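Local coordinates for cupin 2, conserved barrel domain protein (PDB 3ES1) that is of unknown function but has a cupin-like fold, built around a conserved beta-barrel domain and assembled as a pair of subunits, at residues Tyr102-Glu107 and Gly125-Gln130. Numbering follows the deposited sequence.
Sequences YGIVLE and GGIIVQ
Two antiparallel strands of the cupin barrel meet here, strand 99-107 pairing with the short strand 127-130 and the G125-G126 segment that leads into it. G103 and I128 form a hydrogen-bonded pair: G103 N donates to I128 O at 2.8 Å, and I128 N returns the bond to G103 O. Lacking a side chain, G103 lets I128 fold over its backbone; chi2 of I128 near 96°, away from a staggered value, brings CD1 to 3.6 Å from G103 O. A beta carbon at G103 would point to this same face and lie tight against I128 CD1, which suits glycine here. I128 CD1 also touches V105 CG2 at 4.2 Å, on the face that packs against V122 and W137, consistent with the barrel interior.

On the opposite face, I104 and I127 lie side by side and point the same way, with CG1 of I104 3.9 Å from CG1 of I127. Farther along, the ring edge of Y102 meets V129 through CE1 and CG1, while its hydroxyl hydrogen-bonds S79 of the second subunit. The beta-branched I104, I127 and V129 suit this layer, since branching at CB favours extended backbone.

At G125 and G126, V105 N bonds almost straight to G126 O (176°), and G125 N reaches V105 O from a tilted position. G125 has a positive phi (84°), a conformation glycine adopts readily.

Four backbone hydrogen bonds thus pair polar groups in a largely buried apolar setting, while I127, I128 and V129 pair in parallel with a strand of the second subunit, so the sheet runs on across the interface.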
loop_
_atom_site.group_PDB
_atom_site.type_symbol
_atom_site.label_atom_id
_atom_site.label_comp_id
_atom_site.label_asym_id
_atom_site.label_seq_id
_atom_site.Cartn_x
_atom_site.Cartn_y
_atom_site.Cartn_z
ATOM N N TYR A 102 2.455 -0.943 -5.603
ATOM C CA TYR A 102 3.333 -0.829 -4.459
ATOM C C TYR A 102 3.245 -2.155 -3.706
ATOM O O TYR A 102 2.186 -2.554 -3.235
ATOM C CB TYR A 102 2.938 0.335 -3.536
ATOM C CG TYR A 102 2.828 1.650 -4.212
ATOM C CD1 TYR A 102 3.797 2.062 -5.160
ATOM C CD2 TYR A 102 1.757 2.527 -3.934
ATOM C CE1 TYR A 102 3.692 3.312 -5.793
ATOM C CE2 TYR A 102 1.659 3.782 -4.581
ATOM C CZ TYR A 102 2.652 4.180 -5.488
ATOM O OH TYR A 102 2.545 5.415 -6.119
ATOM N N GLY A 103 4.368 -2.831 -3.594
ATOM C CA GLY A 103 4.413 -4.088 -2.845
ATOM C C GLY A 103 5.251 -3.934 -1.604
ATOM O O GLY A 103 6.362 -3.419 -1.665
ATOM N N ILE A 104 4.720 -4.422 -0.478
ATOM C CA ILE A 104 5.433 -4.344 0.806
ATOM C C ILE A 104 5.612 -5.712 1.398
ATOM O O ILE A 104 4.632 -6.441 1.669
ATOM C CB ILE A 104 4.743 -3.363 1.834
ATOM C CG1 ILE A 104 4.478 -1.977 1.176
ATOM C CG2 ILE A 104 5.642 -3.118 3.043
ATOM C CD1 ILE A 104 3.078 -1.827 0.580
ATOM N N VAL A 105 6.863 -6.065 1.611
ATOM C CA VAL A 105 7.171 -7.405 2.145
ATOM C C VAL A 105 6.939 -7.408 3.667
ATOM O O VAL A 105 7.712 -6.793 4.431
ATOM C CB VAL A 105 8.593 -7.913 1.747
ATOM C CG1 VAL A 105 8.777 -9.372 2.158
ATOM C CG2 VAL A 105 8.875 -7.750 0.240
ATOM N N LEU A 106 5.922 -8.151 4.124
ATOM C CA LEU A 106 5.539 -8.067 5.532
ATOM C C LEU A 106 6.305 -9.065 6.379
ATOM O O LEU A 106 6.633 -8.847 7.565
ATOM C CB LEU A 106 4.013 -8.274 5.718
ATOM C CG LEU A 106 3.048 -7.324 4.930
ATOM C CD1 LEU A 106 1.625 -7.495 5.423
ATOM C CD2 LEU A 106 3.472 -5.879 4.996
ATOM N N GLU A 107 6.543 -10.191 5.750
ATOM C CA GLU A 107 7.141 -11.375 6.400
ATOM C C GLU A 107 7.874 -12.217 5.367
ATOM O O GLU A 107 7.360 -12.490 4.297
ATOM C CB GLU A 107 6.052 -12.226 7.055
ATOM C CG GLU A 107 6.454 -13.623 7.395
ATOM C CD GLU A 107 7.418 -13.757 8.578
ATOM O OE1 GLU A 107 7.551 -12.796 9.384
ATOM O OE2 GLU A 107 8.038 -14.852 8.692
ATOM N N GLY A 125 10.380 -6.147 5.004
ATOM C CA GLY A 125 10.280 -4.709 5.185
ATOM C C GLY A 125 10.550 -3.886 3.955
ATOM O O GLY A 125 10.379 -2.668 3.957
ATOM N N GLY A 126 10.969 -4.571 2.890
ATOM C CA GLY A 126 11.254 -3.953 1.606
ATOM C C GLY A 126 10.008 -3.576 0.805
ATOM O O GLY A 126 8.927 -4.198 0.940
ATOM N N ILE A 127 10.182 -2.572 -0.043
ATOM C CA ILE A 127 9.106 -2.083 -0.921
ATOM C C ILE A 127 9.479 -2.111 -2.394
ATOM O O ILE A 127 10.548 -1.642 -2.807
ATOM C CB ILE A 127 8.667 -0.648 -0.521
ATOM C CG1 ILE A 127 8.128 -0.652 0.935
ATOM C CG2 ILE A 127 7.625 -0.113 -1.502
ATOM C CD1 ILE A 127 7.853 0.766 1.570
ATOM N N ILE A 128 8.542 -2.644 -3.181
ATOM C CA ILE A 128 8.660 -2.690 -4.626
ATOM C C ILE A 128 7.713 -1.665 -5.268
ATOM O O ILE A 128 6.539 -1.574 -4.915
ATOM C CB ILE A 128 8.340 -4.070 -5.235
ATOM C CG1 ILE A 128 9.134 -5.197 -4.512
ATOM C CG2 ILE A 128 8.612 -4.041 -6.713
ATOM C CD1 ILE A 128 8.283 -5.840 -3.426
ATOM N N VAL A 129 8.280 -0.886 -6.184
ATOM C CA VAL A 129 7.486 -0.010 -7.077
ATOM C C VAL A 129 7.484 -0.645 -8.464
ATOM O O VAL A 129 8.475 -0.560 -9.198
ATOM C CB VAL A 129 8.061 1.428 -7.094
ATOM C CG1 VAL A 129 7.200 2.392 -7.917
ATOM C CG2 VAL A 129 8.225 1.948 -5.630
ATOM N N GLN A 130 6.384 -1.298 -8.802
ATOM C CA GLN A 130 6.268 -2.073 -10.023
ATOM C C GLN A 130 5.616 -1.213 -11.086
ATOM O O GLN A 130 4.480 -0.953 -11.025
ATOM C CB GLN A 130 5.498 -3.396 -9.798
ATOM C CG GLN A 130 5.411 -4.348 -10.958
ATOM C CD GLN A 130 6.444 -5.466 -10.872
ATOM O OE1 GLN A 130 7.340 -5.524 -11.632
ATOM N NE2 GLN A 130 6.318 -6.284 -9.914
#